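Local coordinates for protein phenylalanine--tRNA ligase beta subunit (Bacteroides fragilis, PDB 3IG2) that forms part of the tetrameric ligase that attaches L-phenylalanine to tRNA(Phe) at the expense of ATP, this chain being its beta-subunit core domain, at residues B[27-36]-B[56-67]. Numbering follows the deposited sequence.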
ATOM      1  N   ASN B  27      14.571 -21.327  11.675  1.00 12.72           N
ATOM      2  CA  ASN B  27      14.700 -22.778  11.567  1.00 13.43           C
ATOM      3  C   ASN B  27      15.889 -23.318  12.374  1.00 13.55           C
ATOM      4  O   ASN B  27      16.881 -22.617  12.596  1.00 14.52           O
ATOM      5  CB  ASN B  27      14.783 -23.214  10.082  1.00 12.71           C
ATOM      6  CG  ASN B  27      13.457 -22.979   9.308  1.00 14.73           C
ATOM      7  OD1 ASN B  27      13.396 -22.196   8.370  1.00 18.53           O
ATOM      8  ND2 ASN B  27      12.432 -23.647   9.707  1.00 13.80           N
ATOM      9  N   ASN B  28      15.786 -24.563  12.815  1.00 13.26           N
ATOM     10  CA  ASN B  28      16.836 -25.180  13.585  1.00 13.05           C
ATOM     11  C   ASN B  28      18.115 -25.257  12.782  1.00 12.60           C
ATOM     12  O   ASN B  28      18.102 -25.494  11.591  1.00 13.46           O
ATOM     13  CB  ASN B  28      16.459 -26.610  13.938  1.00 13.74           C
ATOM     14  CG  ASN B  28      15.452 -26.703  15.054  1.00 16.60           C
ATOM     15  OD1 ASN B  28      15.320 -25.813  15.907  1.00 19.27           O
ATOM     16  ND2 ASN B  28      14.743 -27.817  15.074  1.00 20.49           N
ATOM     17  N   SER B  29      19.226 -25.085  13.443  1.00 12.08           N
ATOM     18  CA  SER B  29      20.509 -25.271  12.794  1.00 12.67           C
ATOM     19  C   SER B  29      20.901 -26.741  12.696  1.00 12.80           C
ATOM     20  O   SER B  29      21.696 -27.100  11.821  1.00 13.56           O
ATOM     21  CB  SER B  29      21.563 -24.468  13.528  1.00 12.01           C
ATOM     22  OG  SER B  29      21.219 -23.094  13.387  1.00 13.95           O
ATOM     23  N   LEU B  30      20.362 -27.584  13.576  1.00 11.58           N
ATOM     24  CA  LEU B  30      20.597 -29.034  13.500  1.00 12.16           C
ATOM     25  C   LEU B  30      19.708 -29.567  12.371  1.00 12.19           C
ATOM     26  O   LEU B  30      18.506 -29.281  12.340  1.00 12.38           O
ATOM     27  CB  LEU B  30      20.255 -29.710  14.827  1.00 11.44           C
ATOM     28  CG  LEU B  30      20.346 -31.241  14.981  1.00 14.68           C
ATOM     29  CD1 LEU B  30      21.734 -31.793  14.620  1.00 16.12           C
ATOM     30  CD2 LEU B  30      19.956 -31.705  16.392  1.00 12.42           C
ATOM     31  N   THR B  31      20.303 -30.322  11.452  1.00 11.75           N
ATOM     32  CA  THR B  31      19.591 -30.733  10.242  1.00 11.99           C
ATOM     33  C   THR B  31      19.982 -32.151   9.768  1.00 11.91           C
ATOM     34  O   THR B  31      20.689 -32.887  10.485  1.00 12.16           O
ATOM     35  CB  THR B  31      19.808 -29.683   9.130  1.00 11.26           C
ATOM     36  OG1 THR B  31      18.869 -29.887   8.072  1.00 12.89           O
ATOM     37  CG2 THR B  31      21.218 -29.772   8.578  1.00 10.58           C
ATOM     38  N   ARG B  32      19.536 -32.491   8.560  1.00 11.37           N
ATOM     39  CA  ARG B  32      19.641 -33.838   7.957  1.00 11.66           C
ATOM     40  C   ARG B  32      20.751 -33.901   6.896  1.00 11.45           C
ATOM     41  O   ARG B  32      20.660 -33.263   5.835  1.00 11.16           O
ATOM     42  CB  ARG B  32      18.283 -34.191   7.336  1.00 11.31           C
ATOM     43  CG  ARG B  32      18.206 -35.451   6.499  1.00 13.66           C
ATOM     44  CD  ARG B  32      16.736 -35.825   6.327  1.00 16.06           C
ATOM     45  NE  ARG B  32      16.468 -36.836   5.296  1.00 16.20           N
ATOM     46  CZ  ARG B  32      16.646 -38.157   5.436  1.00 19.02           C
ATOM     47  NH1 ARG B  32      17.129 -38.675   6.567  1.00 19.80           N
ATOM     48  NH2 ARG B  32      16.360 -38.975   4.429  1.00 16.31           N
ATOM     49  N   ALA B  33      21.804 -34.666   7.195  1.00 10.88           N
ATOM     50  CA  ALA B  33      22.949 -34.830   6.301  1.00 11.12           C
ATOM     51  C   ALA B  33      22.532 -35.314   4.882  1.00 11.45           C
ATOM     52  O   ALA B  33      23.139 -34.930   3.880  1.00 11.75           O
ATOM     53  CB  ALA B  33      23.987 -35.810   6.936  1.00 10.01           C
ATOM     54  N   ALA B  34      21.473 -36.122   4.812  1.00 11.24           N
ATOM     55  CA  ALA B  34      21.040 -36.726   3.550  1.00 11.15           C
ATOM     56  C   ALA B  34      20.499 -35.686   2.571  1.00 10.93           C
ATOM     57  O   ALA B  34      20.469 -35.932   1.376  1.00 10.40           O
ATOM     58  CB  ALA B  34      20.016 -37.840   3.800  1.00 10.70           C
ATOM     59  N   TYR B  35      20.108 -34.512   3.073  1.00 10.96           N
ATOM     60  CA  TYR B  35      19.728 -33.424   2.200  1.00 11.71           C
ATOM     61  C   TYR B  35      20.889 -33.050   1.274  1.00 12.49           C
ATOM     62  O   TYR B  35      20.680 -32.590   0.172  1.00 12.49           O
ATOM     63  CB  TYR B  35      19.358 -32.188   3.004  1.00 12.69           C
ATOM     64  CG  TYR B  35      18.030 -32.181   3.743  1.00 12.61           C
ATOM     65  CD1 TYR B  35      16.982 -33.038   3.389  1.00 11.62           C
ATOM     66  CD2 TYR B  35      17.824 -31.265   4.781  1.00 12.77           C
ATOM     67  CE1 TYR B  35      15.754 -32.966   4.049  1.00 13.46           C
ATOM     68  CE2 TYR B  35      16.604 -31.175   5.446  1.00 13.34           C
ATOM     69  CZ  TYR B  35      15.580 -32.031   5.069  1.00 12.92           C
ATOM     70  OH  TYR B  35      14.400 -31.957   5.728  1.00 14.60           O
ATOM     71  N   TYR B  36      22.117 -33.257   1.734  1.00 12.68           N
ATOM     72  CA  TYR B  36      23.292 -32.822   0.994  1.00 12.93           C
ATOM     73  C   TYR B  36      23.851 -33.888   0.027  1.00 13.37           C
ATOM     74  O   TYR B  36      24.816 -33.636  -0.690  1.00 13.34           O
ATOM     75  CB  TYR B  36      24.354 -32.331   1.993  1.00 12.74           C
ATOM     76  CG  TYR B  36      23.873 -31.144   2.808  1.00 12.89           C
ATOM     77  CD1 TYR B  36      24.118 -29.827   2.376  1.00 12.35           C
ATOM     78  CD2 TYR B  36      23.136 -31.324   3.991  1.00 12.27           C
ATOM     79  CE1 TYR B  36      23.660 -28.730   3.108  1.00 11.28           C
ATOM     80  CE2 TYR B  36      22.681 -30.231   4.723  1.00 11.56           C
ATOM     81  CZ  TYR B  36      22.944 -28.937   4.272  1.00 12.42           C
ATOM     82  OH  TYR B  36      22.500 -27.860   5.006  1.00 11.33           O
ATOM     83  N   ALA B  56      18.983 -39.910  12.117  1.00 14.71           N
ATOM     84  CA  ALA B  56      19.344 -39.614  10.732  1.00 14.56           C
ATOM     85  C   ALA B  56      18.881 -38.243  10.270  1.00 14.62           C
ATOM     86  O   ALA B  56      19.445 -37.678   9.326  1.00 15.44           O
ATOM     87  CB  ALA B  56      18.788 -40.686   9.811  1.00 14.70           C
ATOM     88  N   ASP B  57      17.857 -37.687  10.909  1.00 14.02           N
ATOM     89  CA  ASP B  57      17.357 -36.368  10.482  1.00 13.45           C
ATOM     90  C   ASP B  57      17.984 -35.233  11.253  1.00 12.37           C
ATOM     91  O   ASP B  57      17.691 -34.074  11.004  1.00 12.45           O
ATOM     92  CB  ASP B  57      15.839 -36.306  10.644  1.00 14.06           C
ATOM     93  CG  ASP B  57      15.130 -37.362   9.814  1.00 16.75           C
ATOM     94  OD1 ASP B  57      15.753 -37.849   8.849  1.00 19.54           O
ATOM     95  OD2 ASP B  57      13.973 -37.718  10.122  1.00 19.28           O
ATOM     96  N   LEU B  58      18.824 -35.573  12.214  1.00 12.07           N
ATOM     97  CA  LEU B  58      19.409 -34.596  13.106  1.00 12.28           C
ATOM     98  C   LEU B  58      20.849 -35.015  13.442  1.00 12.10           C
ATOM     99  O   LEU B  58      21.147 -35.434  14.551  1.00 12.29           O
ATOM    100  CB  LEU B  58      18.544 -34.482  14.376  1.00 12.23           C
ATOM    101  CG  LEU B  58      17.135 -33.878  14.258  1.00 13.26           C
ATOM    102  CD1 LEU B  58      16.407 -33.977  15.594  1.00 15.71           C
ATOM    103  CD2 LEU B  58      17.184 -32.443  13.805  1.00 12.73           C
ATOM    104  N   ASN B  59      21.738 -34.892  12.468  1.00 11.74           N
ATOM    105  CA  ASN B  59      23.059 -35.462  12.597  1.00 12.14           C
ATOM    106  C   ASN B  59      24.166 -34.517  12.170  1.00 12.30           C
ATOM    107  O   ASN B  59      25.329 -34.900  12.151  1.00 12.64           O
ATOM    108  CB  ASN B  59      23.162 -36.844  11.880  1.00 12.15           C
ATOM    109  CG  ASN B  59      22.768 -36.795  10.390  1.00 13.84           C
ATOM    110  OD1 ASN B  59      22.844 -37.813   9.693  1.00 17.11           O
ATOM    111  ND2 ASN B  59      22.343 -35.637   9.907  1.00 11.05           N
ATOM    112  N   CYS B  60      23.807 -33.286  11.800  1.00 12.94           N
ATOM    113  CA  CYS B  60      24.794 -32.330  11.319  1.00 13.17           C
ATOM    114  C   CYS B  60      24.284 -30.912  11.467  1.00 13.44           C
ATOM    115  O   CYS B  60      23.077 -30.689  11.583  1.00 13.60           O
ATOM    116  CB  CYS B  60      25.181 -32.621   9.851  1.00 13.86           C
ATOM    117  SG  CYS B  60      23.883 -32.283   8.614  1.00 14.63           S
HETATM  118  N   MSE B  61      25.210 -29.951  11.450  1.00 12.67           N
HETATM  119  CA  MSE B  61      24.867 -28.535  11.449  1.00 12.18           C
HETATM  120  C   MSE B  61      24.681 -28.082  10.021  1.00 12.71           C
HETATM  121  O   MSE B  61      25.448 -28.489   9.144  1.00 11.93           O
HETATM  122  CB  MSE B  61      25.982 -27.718  12.113  1.00 12.46           C
HETATM  123  CG  MSE B  61      26.279 -28.175  13.568  1.00 13.24           C
HETATM  124 SE   MSE B  61      24.691 -28.226  14.691  1.00 15.37          SE
HETATM  125  CE  MSE B  61      24.374 -26.302  14.937  1.00 12.01           C
ATOM    126  N   ARG B  62      23.703 -27.203   9.783  1.00 12.06           N
ATOM    127  CA  ARG B  62      23.362 -26.826   8.403  1.00 12.24           C
ATOM    128  C   ARG B  62      24.515 -26.119   7.683  1.00 12.46           C
ATOM    129  O   ARG B  62      25.267 -25.331   8.270  1.00 11.20           O
ATOM    130  CB  ARG B  62      22.107 -25.951   8.367  1.00 11.84           C
ATOM    131  CG  ARG B  62      22.252 -24.650   9.155  1.00 13.72           C
ATOM    132  CD  ARG B  62      20.950 -23.794   9.086  1.00 13.69           C
ATOM    133  NE  ARG B  62      21.120 -22.598   9.904  1.00 12.83           N
ATOM    134  CZ  ARG B  62      20.135 -21.881  10.441  1.00 13.53           C
ATOM    135  NH1 ARG B  62      18.867 -22.233  10.263  1.00 12.15           N
ATOM    136  NH2 ARG B  62      20.437 -20.813  11.167  1.00 11.89           N
ATOM    137  N   GLN B  63      24.635 -26.422   6.396  1.00 13.15           N
ATOM    138  CA  GLN B  63      25.600 -25.760   5.531  1.00 13.45           C
ATOM    139  C   GLN B  63      24.936 -24.624   4.772  1.00 13.54           C
ATOM    140  O   GLN B  63      25.602 -23.693   4.349  1.00 12.33           O
ATOM    141  CB  GLN B  63      26.156 -26.764   4.525  1.00 13.69           C
ATOM    142  CG  GLN B  63      27.615 -26.597   4.265  1.00 14.20           C
ATOM    143  CD  GLN B  63      28.177 -27.612   3.259  1.00 14.85           C
ATOM    144  OE1 GLN B  63      27.854 -28.823   3.278  1.00 13.06           O
ATOM    145  NE2 GLN B  63      29.051 -27.124   2.401  1.00 13.35           N
ATOM    146  N   THR B  64      23.617 -24.742   4.568  1.00 13.46           N
ATOM    147  CA  THR B  64      22.845 -23.734   3.849  1.00 12.87           C
ATOM    148  C   THR B  64      21.546 -23.493   4.603  1.00 12.75           C
ATOM    149  O   THR B  64      21.006 -24.425   5.235  1.00 12.22           O
ATOM    150  CB  THR B  64      22.532 -24.173   2.366  1.00 13.21           C
ATOM    151  OG1 THR B  64      21.737 -23.178   1.712  1.00 13.08           O
ATOM    152  CG2 THR B  64      21.800 -25.524   2.294  1.00 11.14           C
ATOM    153  N   LEU B  65      21.019 -22.282   4.487  1.00 11.33           N
ATOM    154  CA  LEU B  65      19.653 -22.006   4.938  1.00 12.44           C
ATOM    155  C   LEU B  65      18.552 -22.626   4.098  1.00 12.48           C
ATOM    156  O   LEU B  65      17.403 -22.776   4.559  1.00 13.94           O
ATOM    157  CB  LEU B  65      19.405 -20.495   4.983  1.00 13.10           C
ATOM    158  CG  LEU B  65      20.278 -19.694   5.977  1.00 11.83           C
ATOM    159  CD1 LEU B  65      19.797 -18.286   5.988  1.00 12.22           C
ATOM    160  CD2 LEU B  65      20.192 -20.300   7.347  1.00 14.24           C
ATOM    161  N   LEU B  66      18.853 -22.959   2.857  1.00 11.82           N
ATOM    162  CA  LEU B  66      17.789 -23.285   1.902  1.00 11.75           C
ATOM    163  C   LEU B  66      16.762 -24.275   2.437  1.00 12.70           C
ATOM    164  O   LEU B  66      15.536 -24.019   2.387  1.00 13.06           O
ATOM    165  CB  LEU B  66      18.402 -23.880   0.640  1.00 11.85           C
ATOM    166  CG  LEU B  66      17.433 -24.468  -0.373  1.00 11.49           C
ATOM    167  CD1 LEU B  66      16.553 -23.372  -0.950  1.00 11.94           C
ATOM    168  CD2 LEU B  66      18.234 -25.131  -1.470  1.00 12.93           C
ATOM    169  N   PHE B  67      17.250 -25.424   2.907  1.00 12.50           N
ATOM    170  CA  PHE B  67      16.360 -26.551   3.195  1.00 12.48           C
ATOM    171  C   PHE B  67      15.341 -26.280   4.300  1.00 12.63           C
ATOM    172  O   PHE B  67      14.176 -26.667   4.183  1.00 12.35           O
ATOM    173  CB  PHE B  67      17.163 -27.809   3.492  1.00 11.40           C
ATOM    174  CG  PHE B  67      18.102 -28.189   2.381  1.00 13.85           C
ATOM    175  CD1 PHE B  67      17.627 -28.401   1.096  1.00 14.34           C
ATOM    176  CD2 PHE B  67      19.457 -28.352   2.623  1.00 14.13           C
ATOM    177  CE1 PHE B  67      18.494 -28.771   0.077  1.00 17.08           C
ATOM    178  CE2 PHE B  67      20.327 -28.723   1.608  1.00 14.17           C
ATOM    179  CZ  PHE B  67      19.857 -28.926   0.344  1.00 16.09           C
TER
HETATM  180  O   HOH W   1      21.104 -37.972   7.402  1.00 15.19           O
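Thr31 and Cys60 pair through their backbones. Thr31 N donates to Cys60 O at 2.8 Å, and Arg62 N donates to Ser29 O. Thr31 O receives Asn59 N at 3.0 Å and a weaker bond from Cys60 N. Asn59 and Cys60 thus both face Thr31 in a classic beta bulge. With strand 48-49 on the far side of strand 60-61, the pair makes a small three-stranded antiparallel sheet, separate from the large mixed sheet of this class II synthetase-like core domain. A water bridges Ala34 N, Ala56 O and Asn59 OD1. Tyr36 OH accepts from Gln63 N at 2.9 Å and, weakly, from Thr64 N.

The edge of Phe67 meets the face of the Tyr36 ring in a T-shaped pair, planes at 88°. Tyr35 CB sits over the Phe67 face as a CH-pi contact, 4.0 Å from the ring centroid. Tyr35 OH is hydrogen-bonded to Glu71 OE2.

Arg32 runs extended beside Asp57, and its NH1 makes a salt bridge to OD1 of Asp57 at 2.8 Å. The Arg62 guanidinium lies between Ser29 OG over one face and Leu65 CD2 over the other. Its NE hydrogen-bonds Asn91 O and its NH1 forms a salt bridge with Glu88 OE2.

Leu30 crosses Leu58 at about a right angle, with Leu30 CG 3.6 Å from Leu58 CD2. The chain of Met61, modelled as selenomethionine, bends at chi2 (-53°) and chi3 (-73°), bringing CE against Ser29 CB.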